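Local coordinates for protein quinoline 2-oxidoreductase medium subunit (Pseudomonas putida, PDB 1T3Q) that carries the FAD cofactor of the molybdenum hydroxylase quinoline 2-oxidoreductase and, as the flavoprotein subunit, probably takes part in its electron transfer, at residues C[98-102]-C[186-190]; C[92-97]-C[123-128]. All coordinates share one frame; numbering follows the deposited sequence.

Interaction 1: C[98-102]-C[186-190]. With FAD (flavin-adenine dinucleotide), chain R.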
loop_
_atom_site.group_PDB
_atom_site.type_symbol
_atom_site.label_atom_id
_atom_site.label_comp_id
_atom_site.label_asym_id
_atom_site.label_seq_id
_atom_site.Cartn_x
_atom_site.Cartn_y
_atom_site.Cartn_z
ATOM N N ALA C 98 19.216 -8.944 43.914
ATOM C CA ALA C 98 17.867 -8.414 43.772
ATOM C C ALA C 98 17.926 -6.947 43.340
ATOM O O ALA C 98 16.984 -6.421 42.744
ATOM C CB ALA C 98 17.111 -8.538 45.091
ATOM N N HIS C 99 19.045 -6.297 43.643
ATOM C CA HIS C 99 19.257 -4.891 43.309
ATOM C C HIS C 99 19.844 -4.698 41.913
ATOM O O HIS C 99 19.838 -3.587 41.380
ATOM C CB HIS C 99 20.197 -4.247 44.337
ATOM C CG HIS C 99 19.613 -4.143 45.712
ATOM N ND1 HIS C 99 18.745 -3.135 46.075
ATOM C CD2 HIS C 99 19.752 -4.932 46.803
ATOM C CE1 HIS C 99 18.374 -3.308 47.332
ATOM N NE2 HIS C 99 18.970 -4.392 47.795
ATOM N N VAL C 100 20.350 -5.772 41.319
ATOM C CA VAL C 100 20.956 -5.678 39.996
ATOM C C VAL C 100 19.957 -5.651 38.839
ATOM O O VAL C 100 19.259 -6.635 38.576
ATOM C CB VAL C 100 21.961 -6.835 39.773
ATOM C CG1 VAL C 100 22.499 -6.802 38.350
ATOM C CG2 VAL C 100 23.107 -6.716 40.771
ATOM N N ALA C 101 19.907 -4.510 38.155
ATOM C CA ALA C 101 19.031 -4.305 37.005
ATOM C C ALA C 101 17.618 -4.845 37.213
ATOM O O ALA C 101 17.018 -4.690 38.281
ATOM C CB ALA C 101 19.655 -4.950 35.769
ATOM N N HIS C 102 17.087 -5.465 36.168
ATOM C CA HIS C 102 15.757 -6.038 36.228
ATOM C C HIS C 102 15.793 -7.465 35.720
ATOM O O HIS C 102 16.825 -7.944 35.246
ATOM C CB HIS C 102 14.771 -5.206 35.400
ATOM C CG HIS C 102 14.634 -3.793 35.875
ATOM N ND1 HIS C 102 15.580 -2.826 35.614
ATOM C CD2 HIS C 102 13.687 -3.198 36.638
ATOM C CE1 HIS C 102 15.223 -1.696 36.199
ATOM N NE2 HIS C 102 14.079 -1.894 36.827
ATOM N N ARG C 186 15.509 4.562 41.680
ATOM C CA ARG C 186 14.431 3.571 41.735
ATOM C C ARG C 186 15.141 2.228 41.899
ATOM O O ARG C 186 16.201 2.023 41.307
ATOM C CB ARG C 186 13.612 3.543 40.437
ATOM C CG ARG C 186 12.566 4.649 40.276
ATOM C CD ARG C 186 13.212 5.981 39.958
ATOM N NE ARG C 186 14.082 5.875 38.791
ATOM C CZ ARG C 186 13.654 5.799 37.534
ATOM N NH1 ARG C 186 14.531 5.696 36.544
ATOM N NH2 ARG C 186 12.356 5.846 37.266
ATOM N N LYS C 187 14.578 1.317 42.690
ATOM C CA LYS C 187 15.225 0.022 42.868
ATOM C C LYS C 187 15.503 -0.591 41.502
ATOM O O LYS C 187 14.604 -0.707 40.667
ATOM C CB LYS C 187 14.360 -0.934 43.695
ATOM C CG LYS C 187 15.053 -2.273 43.938
ATOM C CD LYS C 187 14.371 -3.104 45.006
ATOM C CE LYS C 187 15.198 -4.341 45.331
ATOM N NZ LYS C 187 14.642 -5.108 46.477
ATOM N N GLY C 188 16.758 -0.978 41.287
ATOM C CA GLY C 188 17.157 -1.553 40.014
ATOM C C GLY C 188 18.093 -0.585 39.314
ATOM O O GLY C 188 18.901 -0.978 38.470
ATOM N N ASP C 189 17.967 0.690 39.672
ATOM C CA ASP C 189 18.792 1.760 39.116
ATOM C C ASP C 189 20.233 1.655 39.620
ATOM O O ASP C 189 20.475 1.146 40.715
ATOM C CB ASP C 189 18.232 3.121 39.541
ATOM C CG ASP C 189 17.068 3.577 38.685
ATOM O OD1 ASP C 189 16.272 2.726 38.247
ATOM O OD2 ASP C 189 16.945 4.800 38.463
ATOM N N TYR C 190 21.185 2.136 38.824
ATOM C CA TYR C 190 22.581 2.121 39.248
ATOM C C TYR C 190 22.644 2.924 40.537
ATOM O O TYR C 190 22.179 4.065 40.595
ATOM C CB TYR C 190 23.475 2.761 38.190
ATOM C CG TYR C 190 24.103 1.756 37.255
ATOM C CD1 TYR C 190 25.127 0.918 37.693
ATOM C CD2 TYR C 190 23.660 1.626 35.938
ATOM C CE1 TYR C 190 25.695 -0.025 36.843
ATOM C CE2 TYR C 190 24.223 0.683 35.081
ATOM C CZ TYR C 190 25.236 -0.136 35.539
ATOM O OH TYR C 190 25.791 -1.069 34.693
HETATM P PA FAD R . 29.084 -8.997 28.534
HETATM O O1A FAD R . 28.355 -7.717 28.320
HETATM O O2A FAD R . 29.101 -9.910 27.555
HETATM O O5B FAD R . 30.487 -8.420 28.594
HETATM C C5B FAD R . 31.092 -7.758 29.752
HETATM C C4B FAD R . 32.615 -7.445 29.433
HETATM O O4B FAD R . 33.396 -8.529 30.075
HETATM C C3B FAD R . 33.121 -7.413 27.950
HETATM O O3B FAD R . 34.172 -6.509 27.779
HETATM C C2B FAD R . 33.518 -8.902 27.714
HETATM O O2B FAD R . 34.505 -9.043 26.723
HETATM C C1B FAD R . 34.119 -9.275 29.037
HETATM N N9A FAD R . 33.919 -10.666 29.442
HETATM C C8A FAD R . 32.717 -11.312 29.646
HETATM N N7A FAD R . 32.857 -12.504 30.223
HETATM C C5A FAD R . 34.214 -12.655 30.388
HETATM C C6A FAD R . 35.041 -13.747 30.994
HETATM N N6A FAD R . 34.553 -14.864 31.472
HETATM N N1A FAD R . 36.410 -13.514 30.989
HETATM C C2A FAD R . 36.968 -12.356 30.488
HETATM N N3A FAD R . 36.296 -11.316 29.914
HETATM C C4A FAD R . 34.924 -11.532 29.834
HETATM N N1 FAD R . 24.924 -4.297 36.489
HETATM C C2 FAD R . 24.978 -4.107 37.810
HETATM O O2 FAD R . 25.961 -4.374 38.455
HETATM N N3 FAD R . 23.945 -3.391 38.506
HETATM C C4 FAD R . 22.887 -2.787 37.831
HETATM O O4 FAD R . 22.065 -2.163 38.464
HETATM C C4X FAD R . 22.857 -2.919 36.371
HETATM N N5 FAD R . 21.845 -2.347 35.640
HETATM C C5X FAD R . 21.803 -2.588 34.279
HETATM C C6 FAD R . 20.743 -1.978 33.532
HETATM C C7 FAD R . 20.619 -2.170 32.156
HETATM C C7M FAD R . 19.499 -1.476 31.410
HETATM C C8 FAD R . 21.583 -3.041 31.442
HETATM C C8M FAD R . 21.506 -3.296 29.955
HETATM C C9 FAD R . 22.626 -3.671 32.172
HETATM C C9A FAD R . 22.756 -3.442 33.579
HETATM N N10 FAD R . 23.814 -4.029 34.406
HETATM C C10 FAD R . 23.903 -3.760 35.738
HETATM C "C1'" FAD R . 24.903 -4.774 33.720
HETATM C "C2'" FAD R . 24.765 -6.319 33.854
HETATM O "O2'" FAD R . 25.105 -6.714 35.186
HETATM C "C3'" FAD R . 25.719 -6.915 32.815
HETATM O "O3'" FAD R . 25.172 -8.192 32.462
HETATM C "C4'" FAD R . 27.167 -7.105 33.341
HETATM O "O4'" FAD R . 27.738 -5.860 33.755
HETATM C "C5'" FAD R . 27.971 -7.666 32.202
HETATM O "O5'" FAD R . 27.814 -9.210 32.163
HETATM P P FAD R . 27.559 -9.883 30.841
HETATM O O1P FAD R . 27.520 -11.382 31.157
HETATM O O2P FAD R . 26.475 -9.356 30.151
HETATM O O3P FAD R . 28.741 -9.648 29.995
HETATM O O HOH W 1 18.089 -1.124 44.335
#
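Gly188 sits against two backbone carbonyls of 98-102: its CA is 3.6 Å from His99 O, and Ala101 O approaches it just as closely. This is the tight part of the contact. Residues 186-189 form a type II beta turn closed by Asp189 N to Arg186 O, and Gly188 takes its third position, where the positive phi (112°) and the lack of a side chain let the two main chains come close. The His102 ring lies obliquely beside the same residue.

No direct hydrogen bond joins the two segments anywhere; the outer side is looser. With CG anti to the backbone N (chi1 -178°) and the rest of the chain extended, Lys187 runs out across the His99 ring at about a right angle. Its CE makes an off-centre CH-pi contact, 4.2 Å from the ring centroid, with NZ over that face. A water in the ring plane bonds His99 ND1 at 2.7 Å and reaches Gly188 N only weakly, bridging the segments at this side.

Inward, both segments reach the flavin, and the contact forms part of the FAD pocket, where the N-terminal FAD-binding family region meets the C-terminal one. Ala101 N gives a weak bond to FAD O4 (3.2 Å, fairly straight at 163°), and Ala101 CB lies 3.4 Å from FAD N5. On the opposite face the Tyr190 ring covers the flavin, with FAD C4X 3.7 Å above its plane and offset toward the rim.

Arg186 grips Asp189 OD2 with NE and NH1, while its NH2 pairs with Asp718 of the large subunit. The loop 98-102 joins helix 92-97 to helix 103-106, with Val100 packed on His77 of helix 77-82; the turn links strands 177-183 and 193-202, and His99 meets Phe180 on the first of these.

Interaction 2: C[92-97]-C[123-128]. With FAD (flavin-adenine dinucleotide), chain R.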
loop_
_atom_site.group_PDB
_atom_site.type_symbol
_atom_site.label_atom_id
_atom_site.label_comp_id
_atom_site.label_asym_id
_atom_site.label_seq_id
_atom_site.Cartn_x
_atom_site.Cartn_y
_atom_site.Cartn_z
ATOM N N ILE C 92 23.904 -14.079 51.092
ATOM C CA ILE C 92 23.995 -12.647 50.836
ATOM C C ILE C 92 24.044 -12.374 49.334
ATOM O O ILE C 92 23.612 -11.320 48.875
ATOM C CB ILE C 92 25.246 -12.021 51.509
ATOM C CG1 ILE C 92 25.243 -10.504 51.304
ATOM C CG2 ILE C 92 26.523 -12.634 50.930
ATOM C CD1 ILE C 92 24.062 -9.787 51.957
ATOM N N LEU C 93 24.560 -13.330 48.566
ATOM C CA LEU C 93 24.669 -13.165 47.118
ATOM C C LEU C 93 23.307 -12.921 46.464
ATOM O O LEU C 93 23.120 -11.934 45.757
ATOM C CB LEU C 93 25.338 -14.392 46.486
ATOM C CG LEU C 93 26.363 -14.134 45.376
ATOM C CD1 LEU C 93 26.716 -15.452 44.709
ATOM C CD2 LEU C 93 25.820 -13.162 44.353
ATOM N N PRO C 94 22.335 -13.820 46.687
ATOM C CA PRO C 94 21.037 -13.567 46.055
ATOM C C PRO C 94 20.339 -12.300 46.562
ATOM O O PRO C 94 19.565 -11.684 45.833
ATOM C CB PRO C 94 20.248 -14.853 46.339
ATOM C CG PRO C 94 20.903 -15.420 47.552
ATOM C CD PRO C 94 22.367 -15.153 47.311
ATOM N N LYS C 95 20.613 -11.899 47.799
ATOM C CA LYS C 95 19.978 -10.693 48.321
ATOM C C LYS C 95 20.544 -9.446 47.642
ATOM O O LYS C 95 19.845 -8.443 47.464
ATOM C CB LYS C 95 20.143 -10.611 49.842
ATOM C CG LYS C 95 19.412 -11.733 50.569
ATOM C CD LYS C 95 19.142 -11.411 52.029
ATOM C CE LYS C 95 20.418 -11.281 52.828
ATOM N NZ LYS C 95 20.106 -11.100 54.274
ATOM N N VAL C 96 21.812 -9.517 47.251
ATOM C CA VAL C 96 22.462 -8.400 46.575
ATOM C C VAL C 96 21.991 -8.338 45.121
ATOM O O VAL C 96 21.748 -7.258 44.579
ATOM C CB VAL C 96 24.005 -8.552 46.594
ATOM C CG1 VAL C 96 24.648 -7.469 45.732
ATOM C CG2 VAL C 96 24.523 -8.454 48.029
ATOM N N LEU C 97 21.850 -9.507 44.504
ATOM C CA LEU C 97 21.422 -9.603 43.113
ATOM C C LEU C 97 20.019 -9.059 42.862
ATOM O O LEU C 97 19.670 -8.746 41.724
ATOM C CB LEU C 97 21.519 -11.055 42.644
ATOM C CG LEU C 97 22.956 -11.554 42.454
ATOM C CD1 LEU C 97 22.981 -13.068 42.356
ATOM C CD2 LEU C 97 23.547 -10.920 41.205
ATOM N N GLU C 123 27.323 -4.065 41.480
ATOM C CA GLU C 123 27.262 -4.804 42.737
ATOM C C GLU C 123 28.267 -5.948 42.877
ATOM O O GLU C 123 28.907 -6.082 43.919
ATOM C CB GLU C 123 25.849 -5.368 42.968
ATOM C CG GLU C 123 24.827 -4.354 43.458
ATOM C CD GLU C 123 24.338 -3.428 42.360
ATOM O OE1 GLU C 123 23.632 -2.441 42.671
ATOM O OE2 GLU C 123 24.653 -3.691 41.181
ATOM N N MET C 124 28.409 -6.771 41.842
ATOM C CA MET C 124 29.318 -7.915 41.924
ATOM C C MET C 124 30.792 -7.599 42.199
ATOM O O MET C 124 31.413 -8.247 43.042
ATOM C CB MET C 124 29.180 -8.797 40.680
ATOM C CG MET C 124 27.834 -9.516 40.585
ATOM S SD MET C 124 27.404 -10.517 42.044
ATOM C CE MET C 124 26.457 -9.350 43.013
ATOM N N PRO C 125 31.378 -6.615 41.494
ATOM C CA PRO C 125 32.789 -6.331 41.784
ATOM C C PRO C 125 32.956 -5.920 43.243
ATOM O O PRO C 125 33.916 -6.311 43.905
ATOM C CB PRO C 125 33.120 -5.190 40.823
ATOM C CG PRO C 125 32.230 -5.483 39.644
ATOM C CD PRO C 125 30.917 -5.862 40.315
ATOM N N PHE C 126 32.008 -5.126 43.737
ATOM C CA PHE C 126 32.035 -4.663 45.116
ATOM C C PHE C 126 31.856 -5.814 46.098
ATOM O O PHE C 126 32.591 -5.924 47.079
ATOM C CB PHE C 126 30.923 -3.634 45.359
ATOM C CG PHE C 126 30.597 -3.430 46.817
ATOM C CD1 PHE C 126 31.460 -2.720 47.648
ATOM C CD2 PHE C 126 29.447 -3.987 47.368
ATOM C CE1 PHE C 126 31.183 -2.570 49.011
ATOM C CE2 PHE C 126 29.160 -3.845 48.728
ATOM C CZ PHE C 126 30.030 -3.135 49.551
ATOM N N LEU C 127 30.870 -6.665 45.836
ATOM C CA LEU C 127 30.582 -7.786 46.726
ATOM C C LEU C 127 31.685 -8.839 46.781
ATOM O O LEU C 127 32.094 -9.267 47.864
ATOM C CB LEU C 127 29.267 -8.456 46.326
ATOM C CG LEU C 127 28.782 -9.546 47.286
ATOM C CD1 LEU C 127 28.471 -8.931 48.650
ATOM C CD2 LEU C 127 27.544 -10.219 46.713
ATOM N N MET C 128 32.164 -9.268 45.620
ATOM C CA MET C 128 33.216 -10.279 45.589
ATOM C C MET C 128 34.449 -9.827 46.365
ATOM O O MET C 128 35.041 -10.610 47.108
ATOM C CB MET C 128 33.590 -10.613 44.144
ATOM C CG MET C 128 32.467 -11.264 43.353
ATOM S SD MET C 128 31.798 -12.752 44.149
ATOM C CE MET C 128 30.301 -12.098 44.937
HETATM P PA FAD R . 29.084 -8.997 28.534
HETATM O O1A FAD R . 28.355 -7.717 28.320
HETATM O O2A FAD R . 29.101 -9.910 27.555
HETATM O O5B FAD R . 30.487 -8.420 28.594
HETATM C C5B FAD R . 31.092 -7.758 29.752
HETATM C C4B FAD R . 32.615 -7.445 29.433
HETATM O O4B FAD R . 33.396 -8.529 30.075
HETATM C C3B FAD R . 33.121 -7.413 27.950
HETATM O O3B FAD R . 34.172 -6.509 27.779
HETATM C C2B FAD R . 33.518 -8.902 27.714
HETATM O O2B FAD R . 34.505 -9.043 26.723
HETATM C C1B FAD R . 34.119 -9.275 29.037
HETATM N N9A FAD R . 33.919 -10.666 29.442
HETATM C C8A FAD R . 32.717 -11.312 29.646
HETATM N N7A FAD R . 32.857 -12.504 30.223
HETATM C C5A FAD R . 34.214 -12.655 30.388
HETATM C C6A FAD R . 35.041 -13.747 30.994
HETATM N N6A FAD R . 34.553 -14.864 31.472
HETATM N N1A FAD R . 36.410 -13.514 30.989
HETATM C C2A FAD R . 36.968 -12.356 30.488
HETATM N N3A FAD R . 36.296 -11.316 29.914
HETATM C C4A FAD R . 34.924 -11.532 29.834
HETATM N N1 FAD R . 24.924 -4.297 36.489
HETATM C C2 FAD R . 24.978 -4.107 37.810
HETATM O O2 FAD R . 25.961 -4.374 38.455
HETATM N N3 FAD R . 23.945 -3.391 38.506
HETATM C C4 FAD R . 22.887 -2.787 37.831
HETATM O O4 FAD R . 22.065 -2.163 38.464
HETATM C C4X FAD R . 22.857 -2.919 36.371
HETATM N N5 FAD R . 21.845 -2.347 35.640
HETATM C C5X FAD R . 21.803 -2.588 34.279
HETATM C C6 FAD R . 20.743 -1.978 33.532
HETATM C C7 FAD R . 20.619 -2.170 32.156
HETATM C C7M FAD R . 19.499 -1.476 31.410
HETATM C C8 FAD R . 21.583 -3.041 31.442
HETATM C C8M FAD R . 21.506 -3.296 29.955
HETATM C C9 FAD R . 22.626 -3.671 32.172
HETATM C C9A FAD R . 22.756 -3.442 33.579
HETATM N N10 FAD R . 23.814 -4.029 34.406
HETATM C C10 FAD R . 23.903 -3.760 35.738
HETATM C "C1'" FAD R . 24.903 -4.774 33.720
HETATM C "C2'" FAD R . 24.765 -6.319 33.854
HETATM O "O2'" FAD R . 25.105 -6.714 35.186
HETATM C "C3'" FAD R . 25.719 -6.915 32.815
HETATM O "O3'" FAD R . 25.172 -8.192 32.462
HETATM C "C4'" FAD R . 27.167 -7.105 33.341
HETATM O "O4'" FAD R . 27.738 -5.860 33.755
HETATM C "C5'" FAD R . 27.971 -7.666 32.202
HETATM O "O5'" FAD R . 27.814 -9.210 32.163
HETATM P P FAD R . 27.559 -9.883 30.841
HETATM O O1P FAD R . 27.520 -11.382 31.157
HETATM O O2P FAD R . 26.475 -9.356 30.151
HETATM O O3P FAD R . 28.741 -9.648 29.995
#
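With Val96 CG1 anti to its backbone N (chi1 173°), CG2 falls anti to the carbonyl carbon and meets Leu127, whose CG is anti to its own backbone N (-173°). They meet tip to tip, with Val96 CG2 3.7 Å from Leu127 CD2. The other Val96 methyl, CG1, is shared by two residues of the facing helix: it lies 3.7 Å from Glu123 CB and also touches the methyl of Met124.

Met124 reaches this place by bending at chi2 and chi3 (about CB-CG and CG-SD), and its thioether end runs past Val96 in the opposite direction. Leu97 CD2 meets Met124 CE at 3.8 Å, while Leu93 CD2 lies 3.9 Å from Met124 SD; both leucines cross the methionine at about a right angle. Leu127 CD2 also packs on Leu93; the contact is apolar, with no hydrogen bond between the helices. The helices run roughly antiparallel (153° between their N-to-C directions), and their axes come no nearer than 10.8 Å, a spacing filled by these side chains.

In this antiparallel pair of the molybdopterin dehydrogenase FAD-binding domain, helix 123-128 brings Glu123 to the flavin. Its CB faces Val96, but the chain bends at chi2, carrying the carboxylate away to the flavin, where OE2 accepts from FAD N3 at 2.8 Å. The backbone N of the same residue gives a weak bond to FAD O2 (3.3 Å), and the two together hold the pyrimidine end of the isoalloxazine. Glu123 OE1 lies close to Glu182 OE2, which could raise the proton affinity of one of these acids.

All the touching residues are buried. Helix 111-117 supports Met124 and Met128, helix 77-82 lies against Leu97, and Trp178 and Phe180 of strand 177-183 pack on Ile92, Phe180 also on Val96.

Overall arrangement
Followed from the N terminus, the chain passes helix 92-97 and runs straight into 98-102, so the first segments of both interactions are consecutive. Interaction 2 closes first, when residues 123-128 return after 25 intervening residues that contain no strand. Interaction 1 closes later, at 186-190, after 83 residues, 23 of them in helices and 32 in strands; because its loop opens inside that of interaction 2 and ends beyond it, the two cross. Interaction 2 joins two helices within the FAD-binding family region, whereas interaction 1 ties that region to the C-terminal one. Their centres are 12 Å apart, and they meet where Val100 CG2 lies 3.4 Å from Glu123 OE2, beside the flavin both touch.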